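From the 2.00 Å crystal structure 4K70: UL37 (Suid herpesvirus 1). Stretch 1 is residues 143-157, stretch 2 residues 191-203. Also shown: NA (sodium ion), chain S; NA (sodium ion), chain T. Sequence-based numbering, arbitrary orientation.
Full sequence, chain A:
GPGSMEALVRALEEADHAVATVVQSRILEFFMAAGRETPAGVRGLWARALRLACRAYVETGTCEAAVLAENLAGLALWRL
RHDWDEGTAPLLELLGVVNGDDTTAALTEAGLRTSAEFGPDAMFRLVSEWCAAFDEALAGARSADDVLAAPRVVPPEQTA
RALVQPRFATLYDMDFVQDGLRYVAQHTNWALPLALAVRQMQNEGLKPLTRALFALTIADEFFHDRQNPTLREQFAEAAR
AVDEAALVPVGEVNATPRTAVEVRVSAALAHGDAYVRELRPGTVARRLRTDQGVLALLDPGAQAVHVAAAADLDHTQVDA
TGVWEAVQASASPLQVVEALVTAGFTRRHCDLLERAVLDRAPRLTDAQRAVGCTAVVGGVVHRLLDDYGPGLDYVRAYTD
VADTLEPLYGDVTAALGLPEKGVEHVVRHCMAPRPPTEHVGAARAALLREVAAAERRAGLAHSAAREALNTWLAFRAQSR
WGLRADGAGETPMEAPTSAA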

ATOM      1  N   SER A 143       4.886   5.926 -14.780  1.00 47.18           N
ATOM      2  CA  SER A 143       5.306   4.787 -15.581  1.00 47.27           C
ATOM      3  C   SER A 143       6.714   4.346 -15.239  1.00 36.45           C
ATOM      4  O   SER A 143       7.509   5.122 -14.718  1.00 35.59           O
ATOM      5  CB  SER A 143       5.261   5.160 -17.062  1.00 43.99           C
ATOM      6  OG  SER A 143       6.094   6.280 -17.316  1.00 44.69           O
ATOM      7  N   ALA A 144       7.021   3.099 -15.564  1.00 38.02           N
ATOM      8  CA  ALA A 144       8.377   2.599 -15.408  1.00 37.17           C
ATOM      9  C   ALA A 144       9.335   3.485 -16.217  1.00 37.60           C
ATOM     10  O   ALA A 144      10.435   3.795 -15.762  1.00 31.08           O
ATOM     11  CB  ALA A 144       8.452   1.156 -15.858  1.00 36.69           C
ATOM     12  N   ASP A 145       8.889   3.911 -17.404  1.00 35.73           N
ATOM     13  CA  ASP A 145       9.683   4.789 -18.264  1.00 35.78           C
ATOM     14  C   ASP A 145      10.045   6.080 -17.523  1.00 32.56           C
ATOM     15  O   ASP A 145      11.181   6.541 -17.589  1.00 35.76           O
ATOM     16  CB  ASP A 145       8.925   5.137 -19.559  1.00 37.65           C
ATOM     17  CG  ASP A 145       8.795   3.955 -20.515  1.00 40.98           C
ATOM     18  OD1 ASP A 145       9.556   2.984 -20.386  1.00 37.69           O
ATOM     19  OD2 ASP A 145       7.929   4.003 -21.420  1.00 49.10           O
ATOM     20  N   ASP A 146       9.073   6.660 -16.825  1.00 32.90           N
ATOM     21  CA  ASP A 146       9.300   7.882 -16.053  1.00 34.88           C
ATOM     22  C   ASP A 146      10.334   7.686 -14.941  1.00 37.21           C
ATOM     23  O   ASP A 146      11.213   8.523 -14.745  1.00 37.29           O
ATOM     24  CB  ASP A 146       7.995   8.373 -15.420  1.00 40.84           C
ATOM     25  CG  ASP A 146       7.094   9.112 -16.402  1.00 50.59           C
ATOM     26  OD1 ASP A 146       7.606   9.712 -17.381  1.00 45.35           O
ATOM     27  OD2 ASP A 146       5.862   9.098 -16.174  1.00 48.75           O
ATOM     28  N   VAL A 147      10.216   6.585 -14.203  1.00 37.56           N
ATOM     29  CA  VAL A 147      11.123   6.332 -13.079  1.00 37.11           C
ATOM     30  C   VAL A 147      12.551   6.082 -13.536  1.00 32.38           C
ATOM     31  O   VAL A 147      13.504   6.516 -12.897  1.00 36.31           O
ATOM     32  CB  VAL A 147      10.673   5.139 -12.235  1.00 36.24           C
ATOM     33  CG1 VAL A 147      11.750   4.799 -11.203  1.00 32.37           C
ATOM     34  CG2 VAL A 147       9.356   5.445 -11.552  1.00 34.60           C
ATOM     35  N   LEU A 148      12.688   5.371 -14.645  1.00 33.99           N
ATOM     36  CA  LEU A 148      14.001   5.088 -15.215  1.00 34.99           C
ATOM     37  C   LEU A 148      14.728   6.382 -15.586  1.00 37.80           C
ATOM     38  O   LEU A 148      15.947   6.495 -15.418  1.00 37.33           O
ATOM     39  CB  LEU A 148      13.842   4.198 -16.442  1.00 35.55           C
ATOM     40  CG  LEU A 148      15.103   3.749 -17.174  1.00 40.53           C
ATOM     41  CD1 LEU A 148      15.826   2.672 -16.395  1.00 38.36           C
ATOM     42  CD2 LEU A 148      14.717   3.241 -18.543  1.00 43.56           C
ATOM     43  N   ALA A 149      13.965   7.361 -16.076  1.00 39.33           N
ATOM     44  CA  ALA A 149      14.521   8.649 -16.470  1.00 39.48           C
ATOM     45  C   ALA A 149      14.877   9.509 -15.253  1.00 42.58           C
ATOM     46  O   ALA A 149      15.911  10.181 -15.240  1.00 42.45           O
ATOM     47  CB  ALA A 149      13.553   9.383 -17.385  1.00 39.04           C
ATOM     48  N   ALA A 150      14.022   9.477 -14.234  1.00 40.54           N
ATOM     49  CA  ALA A 150      14.281  10.181 -12.979  1.00 37.27           C
ATOM     50  C   ALA A 150      14.042   9.231 -11.811  1.00 39.82           C
ATOM     51  O   ALA A 150      12.947   9.199 -11.243  1.00 40.76           O
ATOM     52  CB  ALA A 150      13.388  11.407 -12.865  1.00 42.65           C
ATOM     53  N   PRO A 151      15.070   8.442 -11.454  1.00 39.72           N
ATOM     54  CA  PRO A 151      14.954   7.361 -10.463  1.00 40.33           C
ATOM     55  C   PRO A 151      14.916   7.858  -9.023  1.00 42.51           C
ATOM     56  O   PRO A 151      15.803   7.516  -8.222  1.00 41.98           O
ATOM     57  CB  PRO A 151      16.220   6.522 -10.704  1.00 37.50           C
ATOM     58  CG  PRO A 151      17.212   7.493 -11.241  1.00 42.53           C
ATOM     59  CD  PRO A 151      16.412   8.496 -12.062  1.00 41.59           C
ATOM     60  N   ARG A 152      13.888   8.636  -8.698  1.00 36.75           N
ATOM     61  CA  ARG A 152      13.725   9.169  -7.355  1.00 40.09           C
ATOM     62  C   ARG A 152      13.326   8.079  -6.361  1.00 39.43           C
ATOM     63  O   ARG A 152      12.385   7.316  -6.595  1.00 37.18           O
ATOM     64  CB  ARG A 152      12.705  10.321  -7.332  1.00 41.25           C
ATOM     65  CG  ARG A 152      12.749  11.109  -6.003  1.00 51.32           C
ATOM     66  CD  ARG A 152      11.982  12.436  -6.037  1.00 59.46           C
ATOM     67  NE  ARG A 152      10.598  12.282  -6.474  1.00 64.14           N
ATOM     68  CZ  ARG A 152      10.179  12.523  -7.715  1.00 68.76           C
ATOM     69  NH1 ARG A 152      11.043  12.939  -8.637  1.00 61.30           N
ATOM     70  NH2 ARG A 152       8.896  12.357  -8.033  1.00 68.37           N
ATOM     71  N   VAL A 153      14.059   8.012  -5.252  1.00 39.08           N
ATOM     72  CA  VAL A 153      13.775   7.061  -4.190  1.00 36.99           C
ATOM     73  C   VAL A 153      12.909   7.729  -3.125  1.00 41.54           C
ATOM     74  O   VAL A 153      13.339   8.673  -2.462  1.00 40.37           O
ATOM     75  CB  VAL A 153      15.068   6.535  -3.551  1.00 39.34           C
ATOM     76  CG1 VAL A 153      14.748   5.653  -2.351  1.00 36.16           C
ATOM     77  CG2 VAL A 153      15.896   5.776  -4.586  1.00 35.45           C
ATOM     78  N   VAL A 154      11.681   7.242  -2.978  1.00 38.31           N
ATOM     79  CA  VAL A 154      10.733   7.824  -2.037  1.00 37.91           C
ATOM     80  C   VAL A 154      10.407   6.849  -0.903  1.00 34.79           C
ATOM     81  O   VAL A 154      10.107   5.680  -1.152  1.00 33.62           O
ATOM     82  CB  VAL A 154       9.415   8.181  -2.742  1.00 36.99           C
ATOM     83  CG1 VAL A 154       8.479   8.862  -1.774  1.00 36.51           C
ATOM     84  CG2 VAL A 154       9.679   9.063  -3.962  1.00 38.30           C
ATOM     85  N   PRO A 155      10.453   7.324   0.348  1.00 34.82           N
ATOM     86  CA  PRO A 155      10.020   6.432   1.431  1.00 32.85           C
ATOM     87  C   PRO A 155       8.536   6.122   1.268  1.00 35.20           C
ATOM     88  O   PRO A 155       7.757   7.045   1.071  1.00 36.96           O
ATOM     89  CB  PRO A 155      10.255   7.263   2.693  1.00 35.74           C
ATOM     90  CG  PRO A 155      11.253   8.338   2.275  1.00 34.47           C
ATOM     91  CD  PRO A 155      10.948   8.624   0.843  1.00 32.58           C
ATOM     92  N   PRO A 156       8.150   4.838   1.327  1.00 33.87           N
ATOM     93  CA  PRO A 156       6.747   4.435   1.171  1.00 35.75           C
ATOM     94  C   PRO A 156       5.790   5.206   2.092  1.00 36.06           C
ATOM     95  O   PRO A 156       4.624   5.421   1.760  1.00 36.02           O
ATOM     96  CB  PRO A 156       6.784   2.962   1.564  1.00 31.31           C
ATOM     97  CG  PRO A 156       8.136   2.523   1.127  1.00 32.24           C
ATOM     98  CD  PRO A 156       9.033   3.671   1.485  1.00 31.91           C
ATOM     99  N   GLU A 157       6.305   5.622   3.238  1.00 35.31           N
ATOM    100  CA  GLU A 157       5.511   6.250   4.284  1.00 36.51           C
ATOM    101  C   GLU A 157       5.178   7.682   3.908  1.00 36.35           C
ATOM    102  O   GLU A 157       4.191   8.247   4.372  1.00 46.04           O
ATOM    103  CB  GLU A 157       6.301   6.210   5.595  1.00 39.37           C
ATOM    104  CG  GLU A 157       7.130   4.917   5.750  1.00 40.17           C
ATOM    105  CD  GLU A 157       8.608   5.102   5.405  1.00 45.85           C
ATOM    106  OE1 GLU A 157       9.160   6.167   5.776  1.00 52.79           O
ATOM    107  OE2 GLU A 157       9.226   4.183   4.793  1.00 40.29           O
ATOM    108  N   ALA A 191       7.270   1.437  -7.488  1.00 25.20           N
ATOM    109  CA  ALA A 191       8.362   2.155  -8.140  1.00 24.69           C
ATOM    110  C   ALA A 191       9.666   2.156  -7.340  1.00 28.27           C
ATOM    111  O   ALA A 191      10.746   2.376  -7.903  1.00 28.23           O
ATOM    112  CB  ALA A 191       7.936   3.581  -8.451  1.00 23.46           C
ATOM    113  N   LEU A 192       9.574   1.934  -6.030  1.00 26.16           N
ATOM    114  CA  LEU A 192      10.759   2.015  -5.169  1.00 25.66           C
ATOM    115  C   LEU A 192      11.877   1.026  -5.578  1.00 22.97           C
ATOM    116  O   LEU A 192      13.017   1.433  -5.798  1.00 23.73           O
ATOM    117  CB  LEU A 192      10.372   1.864  -3.694  1.00 20.49           C
ATOM    118  CG  LEU A 192      11.529   1.756  -2.689  1.00 26.94           C
ATOM    119  CD1 LEU A 192      12.407   2.996  -2.735  1.00 21.38           C
ATOM    120  CD2 LEU A 192      10.991   1.499  -1.284  1.00 22.07           C
ATOM    121  N   PRO A 193      11.550  -0.270  -5.701  1.00 22.20           N
ATOM    122  CA  PRO A 193      12.544  -1.273  -6.122  1.00 24.10           C
ATOM    123  C   PRO A 193      13.129  -0.983  -7.506  1.00 27.98           C
ATOM    124  O   PRO A 193      14.289  -1.300  -7.773  1.00 22.73           O
ATOM    125  CB  PRO A 193      11.731  -2.568  -6.202  1.00 27.85           C
ATOM    126  CG  PRO A 193      10.567  -2.354  -5.318  1.00 28.31           C
ATOM    127  CD  PRO A 193      10.272  -0.881  -5.308  1.00 22.89           C
ATOM    128  N   LEU A 194      12.316  -0.410  -8.390  1.00 27.02           N
ATOM    129  CA  LEU A 194      12.790  -0.017  -9.710  1.00 25.86           C
ATOM    130  C   LEU A 194      13.800   1.121  -9.595  1.00 24.88           C
ATOM    131  O   LEU A 194      14.881   1.049 -10.176  1.00 26.74           O
ATOM    132  CB  LEU A 194      11.613   0.386 -10.627  1.00 24.10           C
ATOM    133  CG  LEU A 194      12.006   1.091 -11.924  1.00 28.03           C
ATOM    134  CD1 LEU A 194      12.942   0.226 -12.745  1.00 27.19           C
ATOM    135  CD2 LEU A 194      10.768   1.484 -12.754  1.00 28.32           C
ATOM    136  N   ALA A 195      13.438   2.177  -8.864  1.00 25.69           N
ATOM    137  CA  ALA A 195      14.346   3.302  -8.621  1.00 27.11           C
ATOM    138  C   ALA A 195      15.657   2.848  -7.962  1.00 28.24           C
ATOM    139  O   ALA A 195      16.751   3.294  -8.333  1.00 27.25           O
ATOM    140  CB  ALA A 195      13.667   4.359  -7.748  1.00 24.90           C
ATOM    141  N   LEU A 196      15.543   1.976  -6.970  1.00 21.53           N
ATOM    142  CA  LEU A 196      16.738   1.441  -6.307  1.00 24.06           C
ATOM    143  C   LEU A 196      17.634   0.657  -7.268  1.00 28.15           C
ATOM    144  O   LEU A 196      18.855   0.793  -7.221  1.00 27.20           O
ATOM    145  CB  LEU A 196      16.356   0.592  -5.096  1.00 19.99           C
ATOM    146  CG  LEU A 196      15.783   1.403  -3.924  1.00 28.63           C
ATOM    147  CD1 LEU A 196      15.141   0.517  -2.865  1.00 25.02           C
ATOM    148  CD2 LEU A 196      16.850   2.298  -3.317  1.00 28.02           C
ATOM    149  N   ALA A 197      17.039  -0.156  -8.145  1.00 22.57           N
ATOM    150  CA  ALA A 197      17.853  -0.918  -9.088  1.00 22.82           C
ATOM    151  C   ALA A 197      18.521  -0.007 -10.118  1.00 24.84           C
ATOM    152  O   ALA A 197      19.673  -0.221 -10.511  1.00 26.11           O
ATOM    153  CB  ALA A 197      17.022  -2.011  -9.778  1.00 24.83           C
ATOM    154  N   VAL A 198      17.785   1.005 -10.570  1.00 27.88           N
ATOM    155  CA  VAL A 198      18.337   1.989 -11.494  1.00 27.80           C
ATOM    156  C   VAL A 198      19.559   2.674 -10.902  1.00 26.64           C
ATOM    157  O   VAL A 198      20.561   2.863 -11.587  1.00 28.21           O
ATOM    158  CB  VAL A 198      17.286   3.044 -11.918  1.00 27.97           C
ATOM    159  CG1 VAL A 198      17.913   4.086 -12.841  1.00 30.90           C
ATOM    160  CG2 VAL A 198      16.116   2.370 -12.608  1.00 28.80           C
ATOM    161  N   ARG A 199      19.491   3.039  -9.626  1.00 25.91           N
ATOM    162  CA  ARG A 199      20.646   3.660  -8.998  1.00 30.46           C
ATOM    163  C   ARG A 199      21.898   2.791  -9.062  1.00 30.64           C
ATOM    164  O   ARG A 199      22.997   3.309  -9.264  1.00 32.91           O
ATOM    165  CB  ARG A 199      20.332   4.084  -7.568  1.00 31.26           C
ATOM    166  CG  ARG A 199      19.414   5.281  -7.557  1.00 37.83           C
ATOM    167  CD  ARG A 199      19.464   6.069  -6.270  1.00 44.43           C
ATOM    168  NE  ARG A 199      18.697   7.302  -6.429  1.00 49.27           N
ATOM    169  CZ  ARG A 199      18.387   8.130  -5.435  1.00 49.96           C
ATOM    170  NH1 ARG A 199      18.779   7.855  -4.197  1.00 51.99           N
ATOM    171  NH2 ARG A 199      17.682   9.230  -5.683  1.00 51.79           N
ATOM    172  N   GLN A 200      21.734   1.477  -8.910  1.00 31.81           N
ATOM    173  CA  GLN A 200      22.869   0.551  -9.000  1.00 26.97           C
ATOM    174  C   GLN A 200      23.362   0.412 -10.436  1.00 27.58           C
ATOM    175  O   GLN A 200      24.562   0.375 -10.688  1.00 28.92           O
ATOM    176  CB  GLN A 200      22.492  -0.831  -8.456  1.00 29.54           C
ATOM    177  CG  GLN A 200      22.134  -0.842  -6.972  1.00 31.85           C
ATOM    178  CD  GLN A 200      23.280  -0.373  -6.101  1.00 35.25           C
ATOM    179  OE1 GLN A 200      23.678   0.788  -6.147  1.00 43.51           O
ATOM    180  NE2 GLN A 200      23.824  -1.283  -5.304  1.00 42.82           N
ATOM    181  N   MET A 201      22.430   0.313 -11.378  1.00 25.15           N
ATOM    182  CA  MET A 201      22.801   0.240 -12.785  1.00 29.43           C
ATOM    183  C   MET A 201      23.626   1.460 -13.212  1.00 32.52           C
ATOM    184  O   MET A 201      24.512   1.360 -14.055  1.00 30.23           O
ATOM    185  CB  MET A 201      21.559   0.123 -13.661  1.00 27.30           C
ATOM    186  CG  MET A 201      21.854   0.090 -15.150  1.00 31.70           C
ATOM    187  SD  MET A 201      20.362  -0.102 -16.158  1.00 29.69           S
ATOM    188  CE  MET A 201      19.531   1.472 -15.903  1.00 28.29           C
ATOM    189  N   GLN A 202      23.330   2.607 -12.616  1.00 30.13           N
ATOM    190  CA  GLN A 202      23.971   3.864 -12.996  1.00 35.01           C
ATOM    191  C   GLN A 202      25.093   4.247 -12.035  1.00 36.66           C
ATOM    192  O   GLN A 202      25.619   5.364 -12.084  1.00 37.56           O
ATOM    193  CB  GLN A 202      22.917   4.972 -13.082  1.00 30.02           C
ATOM    194  CG  GLN A 202      21.859   4.643 -14.118  1.00 32.74           C
ATOM    195  CD  GLN A 202      20.761   5.687 -14.264  1.00 35.57           C
ATOM    196  OE1 GLN A 202      20.535   6.519 -13.385  1.00 31.61           O
ATOM    197  NE2 GLN A 202      20.054   5.623 -15.383  1.00 38.60           N
ATOM    198  N   ASN A 203      25.456   3.309 -11.166  1.00 31.75           N
ATOM    199  CA  ASN A 203      26.488   3.547 -10.172  1.00 33.53           C
ATOM    200  C   ASN A 203      27.886   3.275 -10.739  1.00 37.94           C
ATOM    201  O   ASN A 203      28.309   2.116 -10.868  1.00 35.13           O
ATOM    202  CB  ASN A 203      26.216   2.701  -8.927  1.00 32.81           C
ATOM    203  CG  ASN A 203      27.167   3.010  -7.793  1.00 34.98           C
ATOM    204  OD1 ASN A 203      28.197   3.652  -7.992  1.00 37.51           O
ATOM    205  ND2 ASN A 203      26.837   2.535  -6.597  1.00 33.81           N
TER
HETATM  206 NA    NA S1017      15.775  10.186  -4.680  1.00 54.62          NA
HETATM  207 NA    NA T1018      25.702  -2.475  -5.489  1.00 47.21          NA
HETATM  208  O   HOH W   1      18.259   8.170 -15.686  1.00 45.92           O
HETATM  209  O   HOH W   2      27.106  -2.562  -3.457  1.00 38.94           O

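Stretch 2 is a helix through Met201, and stretch 1 lies along it first as a short helix, residues 144-149, and then as an extended segment. The two helix axes cross at 38° with a closest approach of 9.3 Å, and together the stretches bury 707 Å², summed over both sides, with apolar contacts predominating. Ser143 caps the shorter helix, its OG accepting from Asp146 N at 3.0 Å.

At the beginning of stretch 2, Ala191 CB meets Val147 CG2 at 3.9 Å. Leu192 starts sideways, but its end comes nearer to stretch 1: CD1 lies 3.6 Å from Val153 CG1 and CD2 lies 3.9 Å from Pro156 CG, just past the extended segment. Leu194 points toward the short helix; its CD2 packs 3.7 Å from Val147 CB and also 3.7 Å from Ala144 CA.

Ala195 marks the tightest backbone approach, its CA 4.5 Å from that of Pro151. The small methyl permits this closeness: Ala195 CB sits 3.4 Å from Arg152 O and 4.1 Å from Val153 CG2. Val153 CG2 also reaches Leu196 CD2 at 3.8 Å. One turn on from Leu194, Val198 is shared between two partners, with CG1 3.7 Å from Pro151 CB and CG2 3.8 Å from Leu148 CD1.

Arg199 extends its long side chain back over the segment. Val153 CG2 covers one face of the guanidinium, 3.5 Å from Arg199 CZ, an arrangement the flat face of this charged group tolerates, since its N-H bonds lie in the plane, while Arg199 NE lies 3.4 Å from Pro151 O. Met201 CE then closes on Leu148 CD1 at 3.9 Å.

Where the helix ends, a water supplies a polar link: it accepts from Gln202 NE2 at 3.1 Å and donates to Leu148 O at 2.9 Å and Ala149 O at 3.1 Å, joining Gln202 to carbonyls at the end of the short helix.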